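Local coordinates for protein transcriptional repressor of the blcABC operon (Agrobacterium tumefaciens, PDB 3MQ0) that represses transcription of the blcABC operon, probably by binding DNA through a winged helix-turn-helix domain, and is regulated via oligomerization, at residues L36-T47 and L74-I85; G217-I225 and I250-R258. All blocks are in the same frame, centred on the assembly; numbering follows the deposited sequence.

How the contacts relate
From the N terminus the chain runs through helix 27-41 and strand 46-47, makes the helices 48-52 and 59-71, and comes back as the hairpin 75-77 and 82-85; contact 1 closes this mostly helical loop by laying the hairpin on the first helix and bringing 45-47 alongside strand 82-85. The chain then leaves through helix 89-98 into the GAF-like C-terminal domain. There contact 2 closes a second loop, from strand 218-226 through strand 232-241 to helix 247-267. The contacts neither nest nor cross: they follow in series, centres about 43 Å apart, contact 1 tying helix to wing in the helix-turn-helix domain, contact 2 the last helix to the sheet of the GAF-like domain.

Contact 1. Residues L36-T47 and L74-I85; sequences LDLVAGSPRDLT and LLARSADGTLRI
The methyl CD2 of L36 meets L75 CD2 at 3.6 Å and I85 CD1 at 3.7 Å, joining both strands of the 75-85 hairpin to the first helix. One turn on, V39 points toward the hairpin. With its CG1 anti to the backbone N (chi1 172°), that methyl lies against the backbone, 3.6 Å from I85 N, while CG2 turns to L75; a compact branched residue suits a place this close to a strand. I85 sends CD1 between L36, V39 and the small A40. The helix crosses strand 82-85 almost perpendicularly, at 93°. This is the winged helix-turn-helix of the IclR family: 75-77 and 82-85 form the wing, and M69 and T70 of helix 59-71 and L51 of helix 48-52 add to the core.

Toward the turn, L83 N donates to L46 O at 2.9 Å, and a water bridges L46 N to L83 O. T82 packs its CB 3.8 Å from D45 CB, and its hydroxyl donates to D80 OD1, which also takes T82 N in an Asx turn. On the side of the helix turned from the hairpin, D37 accepts hydrogen bonds from H88 and W92 of the second subunit. At the polar edge the carboxylate of D45 lies over one face of the R84 guanidinium, their planes 17° apart. D45 OD1, 3.4 Å from R84 NE, sits well out of the guanidinium plane, so this salt bridge is electrostatic and not a directed hydrogen bond. S78 OG sits over the opposite face. R84 NH2 donates to T82 OG1, somewhat tilted from the plane; with the bond NH1 makes elsewhere, this limits the group's rotation.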
loop_
_atom_site.group_PDB
_atom_site.type_symbol
_atom_site.label_atom_id
_atom_site.label_comp_id
_atom_site.label_asym_id
_atom_site.label_seq_id
_atom_site.Cartn_x
_atom_site.Cartn_y
_atom_site.Cartn_z
ATOM N N LEU B 36 -4.085 0.077 17.680
ATOM C CA LEU B 36 -3.903 0.332 16.256
ATOM C C LEU B 36 -4.610 -0.716 15.408
ATOM O O LEU B 36 -5.214 -0.388 14.384
ATOM C CB LEU B 36 -2.422 0.441 15.887
ATOM C CG LEU B 36 -1.803 1.719 16.473
ATOM C CD1 LEU B 36 -0.296 1.593 16.525
ATOM C CD2 LEU B 36 -2.204 2.973 15.695
ATOM N N ASP B 37 -4.562 -1.973 15.833
ATOM C CA ASP B 37 -5.266 -3.006 15.085
ATOM C C ASP B 37 -6.776 -2.756 15.055
ATOM O O ASP B 37 -7.424 -2.976 14.036
ATOM C CB ASP B 37 -4.971 -4.388 15.649
ATOM C CG ASP B 37 -3.557 -4.861 15.343
ATOM O OD1 ASP B 37 -2.856 -4.243 14.500
ATOM O OD2 ASP B 37 -3.153 -5.875 15.942
ATOM N N LEU B 38 -7.332 -2.313 16.178
ATOM C CA LEU B 38 -8.769 -2.063 16.274
ATOM C C LEU B 38 -9.189 -0.901 15.391
ATOM O O LEU B 38 -10.185 -0.982 14.682
ATOM C CB LEU B 38 -9.172 -1.780 17.710
ATOM C CG LEU B 38 -9.283 -3.012 18.599
ATOM C CD1 LEU B 38 -9.153 -2.613 20.053
ATOM C CD2 LEU B 38 -10.606 -3.731 18.341
ATOM N N VAL B 39 -8.414 0.176 15.424
ATOM C CA VAL B 39 -8.703 1.337 14.594
ATOM C C VAL B 39 -8.568 0.984 13.113
ATOM O O VAL B 39 -9.390 1.378 12.289
ATOM C CB VAL B 39 -7.785 2.514 14.959
ATOM C CG1 VAL B 39 -7.953 3.656 13.975
ATOM C CG2 VAL B 39 -8.082 2.972 16.386
ATOM N N ALA B 40 -7.537 0.222 12.775
ATOM C CA ALA B 40 -7.299 -0.092 11.384
ATOM C C ALA B 40 -8.422 -0.952 10.829
ATOM O O ALA B 40 -8.783 -0.827 9.659
ATOM C CB ALA B 40 -5.941 -0.784 11.221
ATOM N N GLY B 41 -8.982 -1.811 11.677
ATOM C CA GLY B 41 -9.989 -2.768 11.259
ATOM C C GLY B 41 -11.432 -2.296 11.349
ATOM O O GLY B 41 -12.340 -3.010 10.934
ATOM N N SER B 42 -11.649 -1.097 11.885
ATOM C CA SER B 42 -13.004 -0.554 11.991
ATOM C C SER B 42 -13.325 0.392 10.837
ATOM O O SER B 42 -12.627 1.385 10.622
ATOM C CB SER B 42 -13.178 0.176 13.327
ATOM O OG SER B 42 -14.495 0.692 13.437
ATOM N N PRO B 43 -14.401 0.095 10.088
ATOM C CA PRO B 43 -14.828 0.974 8.991
ATOM C C PRO B 43 -15.397 2.276 9.539
ATOM O O PRO B 43 -15.463 3.281 8.829
ATOM C CB PRO B 43 -15.945 0.179 8.304
ATOM C CG PRO B 43 -15.940 -1.183 8.933
ATOM C CD PRO B 43 -15.328 -1.027 10.288
ATOM N N ARG B 44 -15.813 2.241 10.801
ATOM C CA ARG B 44 -16.370 3.406 11.476
ATOM C C ARG B 44 -15.315 3.991 12.411
ATOM O O ARG B 44 -14.626 3.250 13.114
ATOM C CB ARG B 44 -17.591 2.965 12.281
ATOM C CG ARG B 44 -18.533 4.054 12.717
ATOM C CD ARG B 44 -19.795 3.424 13.309
ATOM N NE ARG B 44 -19.477 2.365 14.266
ATOM C CZ ARG B 44 -19.226 2.579 15.553
ATOM N NH1 ARG B 44 -19.265 3.811 16.033
ATOM N NH2 ARG B 44 -18.935 1.569 16.361
ATOM N N ASP B 45 -15.167 5.312 12.417
ATOM C CA ASP B 45 -14.166 5.935 13.285
ATOM C C ASP B 45 -14.670 5.957 14.720
ATOM O O ASP B 45 -15.789 6.408 14.989
ATOM C CB ASP B 45 -13.821 7.340 12.794
ATOM C CG ASP B 45 -13.571 7.373 11.297
ATOM O OD1 ASP B 45 -12.533 6.830 10.857
ATOM O OD2 ASP B 45 -14.420 7.921 10.556
ATOM N N LEU B 46 -13.843 5.467 15.638
ATOM C CA LEU B 46 -14.253 5.253 17.028
ATOM C C LEU B 46 -13.789 6.363 17.963
ATOM O O LEU B 46 -12.752 6.979 17.744
ATOM C CB LEU B 46 -13.690 3.914 17.524
ATOM C CG LEU B 46 -14.002 2.723 16.615
ATOM C CD1 LEU B 46 -13.183 1.503 17.023
ATOM C CD2 LEU B 46 -15.493 2.430 16.622
ATOM N N THR B 47 -14.559 6.588 19.023
ATOM C CA THR B 47 -14.211 7.560 20.049
ATOM C C THR B 47 -13.243 6.934 21.041
ATOM O O THR B 47 -13.046 5.718 21.054
ATOM C CB THR B 47 -15.464 7.995 20.845
ATOM O OG1 THR B 47 -16.061 6.839 21.462
ATOM C CG2 THR B 47 -16.475 8.648 19.926
ATOM N N LEU B 74 0.938 8.194 16.198
ATOM C CA LEU B 74 0.415 6.887 15.818
ATOM C C LEU B 74 -1.070 7.005 15.455
ATOM O O LEU B 74 -1.542 6.346 14.527
ATOM C CB LEU B 74 0.599 5.887 16.962
ATOM C CG LEU B 74 2.063 5.631 17.337
ATOM C CD1 LEU B 74 2.100 4.868 18.626
ATOM C CD2 LEU B 74 2.774 4.867 16.212
ATOM N N LEU B 75 -1.800 7.820 16.221
ATOM C CA LEU B 75 -3.198 8.131 15.941
ATOM C C LEU B 75 -3.335 9.623 15.664
ATOM O O LEU B 75 -2.526 10.432 16.119
ATOM C CB LEU B 75 -4.095 7.802 17.144
ATOM C CG LEU B 75 -4.106 6.361 17.656
ATOM C CD1 LEU B 75 -4.830 6.237 19.001
ATOM C CD2 LEU B 75 -4.689 5.400 16.629
ATOM N N ALA B 76 -4.376 9.959 14.922
ATOM C CA ALA B 76 -4.788 11.329 14.686
ATOM C C ALA B 76 -6.172 11.496 15.298
ATOM O O ALA B 76 -7.030 10.618 15.168
ATOM C CB ALA B 76 -4.848 11.606 13.193
ATOM N N ARG B 77 -6.396 12.624 15.960
ATOM C CA ARG B 77 -7.688 12.877 16.576
ATOM C C ARG B 77 -8.504 13.873 15.751
ATOM O O ARG B 77 -8.050 14.981 15.517
ATOM C CB ARG B 77 -7.476 13.438 17.980
ATOM C CG ARG B 77 -8.763 13.659 18.757
ATOM C CD ARG B 77 -8.464 14.193 20.141
ATOM N NE ARG B 77 -9.679 14.363 20.935
ATOM C CZ ARG B 77 -10.483 15.414 20.845
ATOM N NH1 ARG B 77 -10.203 16.383 19.981
ATOM N NH2 ARG B 77 -11.569 15.494 21.608
ATOM N N SER B 78 -9.706 13.487 15.327
ATOM C CA SER B 78 -10.582 14.398 14.581
ATOM C C SER B 78 -11.287 15.396 15.499
ATOM O O SER B 78 -11.262 15.261 16.722
ATOM C CB SER B 78 -11.614 13.610 13.761
ATOM O OG SER B 78 -10.982 12.826 12.759
ATOM N N ALA B 79 -11.928 16.402 14.908
ATOM C CA ALA B 79 -12.583 17.439 15.705
ATOM C C ALA B 79 -13.601 16.849 16.673
ATOM O O ALA B 79 -13.766 17.339 17.791
ATOM C CB ALA B 79 -13.254 18.474 14.796
ATOM N N ASP B 80 -14.293 15.803 16.234
ATOM C CA ASP B 80 -15.370 15.214 17.027
ATOM C C ASP B 80 -14.840 14.175 18.013
ATOM O O ASP B 80 -15.611 13.462 18.649
ATOM C CB ASP B 80 -16.434 14.605 16.110
ATOM C CG ASP B 80 -15.898 13.469 15.252
ATOM O OD1 ASP B 80 -14.679 13.175 15.311
ATOM O OD2 ASP B 80 -16.699 12.872 14.498
ATOM N N GLY B 81 -13.520 14.093 18.127
ATOM C CA GLY B 81 -12.885 13.210 19.092
ATOM C C GLY B 81 -12.694 11.773 18.640
ATOM O O GLY B 81 -12.232 10.922 19.415
ATOM N N THR B 82 -13.033 11.478 17.392
ATOM C CA THR B 82 -12.777 10.140 16.883
ATOM C C THR B 82 -11.306 9.994 16.538
ATOM O O THR B 82 -10.615 10.960 16.249
ATOM C CB THR B 82 -13.667 9.777 15.675
ATOM O OG1 THR B 82 -13.542 10.777 14.660
ATOM C CG2 THR B 82 -15.120 9.672 16.105
ATOM N N LEU B 83 -10.815 8.773 16.597
ATOM C CA LEU B 83 -9.405 8.540 16.409
ATOM C C LEU B 83 -9.225 7.748 15.126
ATOM O O LEU B 83 -10.047 6.901 14.787
ATOM C CB LEU B 83 -8.845 7.797 17.617
ATOM C CG LEU B 83 -8.865 8.627 18.899
ATOM C CD1 LEU B 83 -8.671 7.760 20.121
ATOM C CD2 LEU B 83 -7.798 9.715 18.836
ATOM N N ARG B 84 -8.169 8.055 14.390
ATOM C CA ARG B 84 -7.887 7.323 13.168
ATOM C C ARG B 84 -6.399 7.053 13.115
ATOM O O ARG B 84 -5.632 7.669 13.845
ATOM C CB ARG B 84 -8.349 8.131 11.948
ATOM C CG ARG B 84 -9.836 8.429 12.031
ATOM C CD ARG B 84 -10.356 9.536 11.121
ATOM N NE ARG B 84 -11.669 9.981 11.607
ATOM C CZ ARG B 84 -12.522 10.743 10.926
ATOM N NH1 ARG B 84 -12.223 11.156 9.700
ATOM N NH2 ARG B 84 -13.683 11.086 11.474
ATOM N N ILE B 85 -5.991 6.119 12.265
ATOM C CA ILE B 85 -4.570 5.876 12.085
ATOM C C ILE B 85 -3.873 7.145 11.592
ATOM O O ILE B 85 -4.361 7.807 10.670
ATOM C CB ILE B 85 -4.326 4.755 11.059
ATOM C CG1 ILE B 85 -5.019 3.459 11.504
ATOM C CG2 ILE B 85 -2.826 4.538 10.853
ATOM C CD1 ILE B 85 -4.450 2.859 12.778
HETATM O O HOH W 1 -11.348 4.536 14.911
#

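Contact 2. Residues G217-I225 and I250-R258; sequences GMLCIGAAI and IAYLGEELR
Strand 218-225 and helix 250-258 run in nearly the same direction, their axes 22° apart and 7.7 Å at closest approach. The backbones come near at I221 and G254, whose CA atoms are 6.1 Å apart, and again at A223 and R258. L219, I221 and A223, every second residue of the strand, point at the helix.

I221 is central. Its branching serves two partners: CG2, anti to the backbone N, rests on G254 CA at 3.6 Å, while CD1 reaches on to L253 CB at 3.7 Å, the two side chains crossing at about a right angle. G254 has no side chain, so the isoleucine methyl rests directly on the helix backbone. Near the start of the strand, L219 and I250 meet tip to tip, CD2 to CD1 at 3.5 Å, two long side chains bridging the gap. Towards the other end, L257 turns CD2 over the strand backbone, 3.1 Å from I221 O, a close approach, while its CG packs at 3.9 Å on A223 CB; the small alanine suits the CA spacing of 5.4 Å between A223 and R258.

The helix is the C-terminal one, 247-267, laid on the antiparallel sheet of the GAF-like domain, where I221 also touches I238 of the neighbouring strand. Away from the sheet, R258 grips E255 side-on, NE to OE1 and NH2 to OE2. Charge is thus kept on the outer side. The side chains that meet are all apolar, some of their methyls lying on backbone carbonyls, and the attachment rests on shape and burial rather than directed bonds.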
loop_
_atom_site.group_PDB
_atom_site.type_symbol
_atom_site.label_atom_id
_atom_site.label_comp_id
_atom_site.label_asym_id
_atom_site.label_seq_id
_atom_site.Cartn_x
_atom_site.Cartn_y
_atom_site.Cartn_z
ATOM N N GLY B 217 10.745 -39.877 -13.679
ATOM C CA GLY B 217 11.107 -40.284 -12.337
ATOM C C GLY B 217 11.155 -39.162 -11.313
ATOM O O GLY B 217 11.374 -39.417 -10.133
ATOM N N MET B 218 10.964 -37.923 -11.754
ATOM C CA MET B 218 10.937 -36.795 -10.827
ATOM C C MET B 218 9.509 -36.369 -10.588
ATOM O O MET B 218 8.751 -36.158 -11.533
ATOM C CB MET B 218 11.741 -35.603 -11.354
ATOM C CG MET B 218 11.719 -34.386 -10.420
ATOM S SD MET B 218 12.856 -33.031 -10.839
ATOM C CE MET B 218 12.054 -32.354 -12.281
ATOM N N LEU B 219 9.152 -36.236 -9.318
ATOM C CA LEU B 219 7.837 -35.748 -8.925
ATOM C C LEU B 219 7.991 -34.430 -8.175
ATOM O O LEU B 219 8.833 -34.333 -7.287
ATOM C CB LEU B 219 7.181 -36.797 -8.025
ATOM C CG LEU B 219 6.079 -36.296 -7.106
ATOM C CD1 LEU B 219 4.825 -36.210 -7.915
ATOM C CD2 LEU B 219 5.912 -37.258 -5.934
ATOM N N CYS B 220 7.217 -33.407 -8.549
ATOM C CA CYS B 220 7.222 -32.145 -7.824
ATOM C C CYS B 220 5.830 -31.803 -7.297
ATOM O O CYS B 220 4.811 -32.154 -7.902
ATOM C CB CYS B 220 7.718 -30.987 -8.697
ATOM S SG CYS B 220 9.255 -31.366 -9.577
ATOM N N ILE B 221 5.805 -31.105 -6.170
ATOM C CA ILE B 221 4.565 -30.656 -5.556
ATOM C C ILE B 221 4.681 -29.150 -5.371
ATOM O O ILE B 221 5.689 -28.681 -4.823
ATOM C CB ILE B 221 4.402 -31.318 -4.180
ATOM C CG1 ILE B 221 4.478 -32.839 -4.353
ATOM C CG2 ILE B 221 3.094 -30.896 -3.543
ATOM C CD1 ILE B 221 4.612 -33.602 -3.051
ATOM N N GLY B 222 3.675 -28.390 -5.821
ATOM C CA GLY B 222 3.784 -26.932 -5.820
ATOM C C GLY B 222 2.711 -26.209 -5.036
ATOM O O GLY B 222 1.621 -26.740 -4.852
ATOM N N ALA B 223 3.023 -25.001 -4.571
ATOM C CA ALA B 223 2.035 -24.147 -3.917
ATOM C C ALA B 223 2.292 -22.680 -4.252
ATOM O O ALA B 223 3.394 -22.303 -4.653
ATOM C CB ALA B 223 2.070 -24.345 -2.405
ATOM N N ALA B 224 1.278 -21.844 -4.061
ATOM C CA ALA B 224 1.371 -20.448 -4.448
ATOM C C ALA B 224 1.810 -19.553 -3.290
ATOM O O ALA B 224 1.375 -19.722 -2.158
ATOM C CB ALA B 224 0.026 -19.959 -4.977
ATOM N N ILE B 225 2.653 -18.585 -3.606
ATOM C CA ILE B 225 3.054 -17.541 -2.665
ATOM C C ILE B 225 2.339 -16.277 -3.108
ATOM O O ILE B 225 2.363 -15.929 -4.291
ATOM C CB ILE B 225 4.580 -17.303 -2.712
ATOM C CG1 ILE B 225 5.365 -18.601 -2.456
ATOM C CG2 ILE B 225 4.996 -16.175 -1.752
ATOM C CD1 ILE B 225 5.013 -19.287 -1.179
ATOM N N ILE B 250 2.107 -38.084 -1.046
ATOM C CA ILE B 250 2.095 -36.906 -1.895
ATOM C C ILE B 250 1.002 -35.912 -1.455
ATOM O O ILE B 250 1.225 -34.701 -1.408
ATOM C CB ILE B 250 1.917 -37.296 -3.371
ATOM C CG1 ILE B 250 3.123 -38.126 -3.848
ATOM C CG2 ILE B 250 1.713 -36.039 -4.239
ATOM C CD1 ILE B 250 2.867 -38.862 -5.133
ATOM N N ALA B 251 -0.184 -36.421 -1.146
ATOM C CA ALA B 251 -1.268 -35.534 -0.730
ATOM C C ALA B 251 -0.940 -34.898 0.618
ATOM O O ALA B 251 -1.272 -33.747 0.871
ATOM C CB ALA B 251 -2.583 -36.278 -0.656
ATOM N N TYR B 252 -0.292 -35.656 1.492
ATOM C CA TYR B 252 0.081 -35.118 2.800
ATOM C C TYR B 252 1.042 -33.932 2.589
ATOM O O TYR B 252 0.863 -32.836 3.134
ATOM C CB TYR B 252 0.723 -36.209 3.648
ATOM C CG TYR B 252 1.415 -35.685 4.867
ATOM C CD1 TYR B 252 0.696 -35.365 6.011
ATOM C CD2 TYR B 252 2.796 -35.473 4.868
ATOM C CE1 TYR B 252 1.331 -34.858 7.134
ATOM C CE2 TYR B 252 3.442 -34.971 5.989
ATOM C CZ TYR B 252 2.706 -34.665 7.112
ATOM O OH TYR B 252 3.320 -34.160 8.230
ATOM N N LEU B 253 2.059 -34.164 1.775
ATOM C CA LEU B 253 3.064 -33.152 1.483
ATOM C C LEU B 253 2.472 -31.935 0.782
ATOM O O LEU B 253 2.893 -30.801 1.019
ATOM C CB LEU B 253 4.163 -33.764 0.608
ATOM C CG LEU B 253 5.124 -34.704 1.345
ATOM C CD1 LEU B 253 6.034 -35.386 0.324
ATOM C CD2 LEU B 253 5.953 -33.985 2.419
ATOM N N GLY B 254 1.494 -32.172 -0.081
ATOM C CA GLY B 254 0.807 -31.078 -0.751
ATOM C C GLY B 254 0.125 -30.148 0.238
ATOM O O GLY B 254 0.221 -28.920 0.123
ATOM N N GLU B 255 -0.566 -30.722 1.218
ATOM C CA GLU B 255 -1.230 -29.903 2.228
ATOM C C GLU B 255 -0.209 -29.198 3.131
ATOM O O GLU B 255 -0.394 -28.025 3.476
ATOM C CB GLU B 255 -2.238 -30.719 3.041
ATOM C CG GLU B 255 -2.884 -29.971 4.206
ATOM C CD GLU B 255 -3.930 -28.918 3.789
ATOM O OE1 GLU B 255 -4.206 -28.762 2.577
ATOM O OE2 GLU B 255 -4.489 -28.254 4.700
ATOM N N GLU B 256 0.869 -29.897 3.499
ATOM C CA GLU B 256 1.936 -29.259 4.264
ATOM C C GLU B 256 2.541 -28.102 3.462
ATOM O O GLU B 256 2.781 -27.021 4.002
ATOM C CB GLU B 256 3.046 -30.253 4.647
ATOM C CG GLU B 256 2.588 -31.387 5.574
ATOM C CD GLU B 256 2.017 -30.897 6.892
ATOM O OE1 GLU B 256 2.719 -30.168 7.634
ATOM O OE2 GLU B 256 0.854 -31.250 7.184
ATOM N N LEU B 257 2.808 -28.324 2.179
ATOM C CA LEU B 257 3.344 -27.241 1.356
ATOM C C LEU B 257 2.375 -26.058 1.206
ATOM O O LEU B 257 2.805 -24.908 1.200
ATOM C CB LEU B 257 3.764 -27.743 -0.015
ATOM C CG LEU B 257 4.680 -26.777 -0.785
ATOM C CD1 LEU B 257 5.969 -26.494 -0.043
ATOM C CD2 LEU B 257 4.971 -27.344 -2.157
ATOM N N ARG B 258 1.080 -26.346 1.088
ATOM C CA ARG B 258 0.072 -25.292 0.968
ATOM C C ARG B 258 0.137 -24.338 2.158
ATOM O O ARG B 258 0.128 -23.106 1.988
ATOM C CB ARG B 258 -1.352 -25.882 0.824
ATOM C CG ARG B 258 -2.430 -24.817 0.614
ATOM C CD ARG B 258 -3.848 -25.400 0.699
ATOM N NE ARG B 258 -4.226 -25.794 2.063
ATOM C CZ ARG B 258 -4.708 -24.961 2.983
ATOM N NH1 ARG B 258 -4.874 -23.676 2.698
ATOM N NH2 ARG B 258 -5.024 -25.418 4.195
#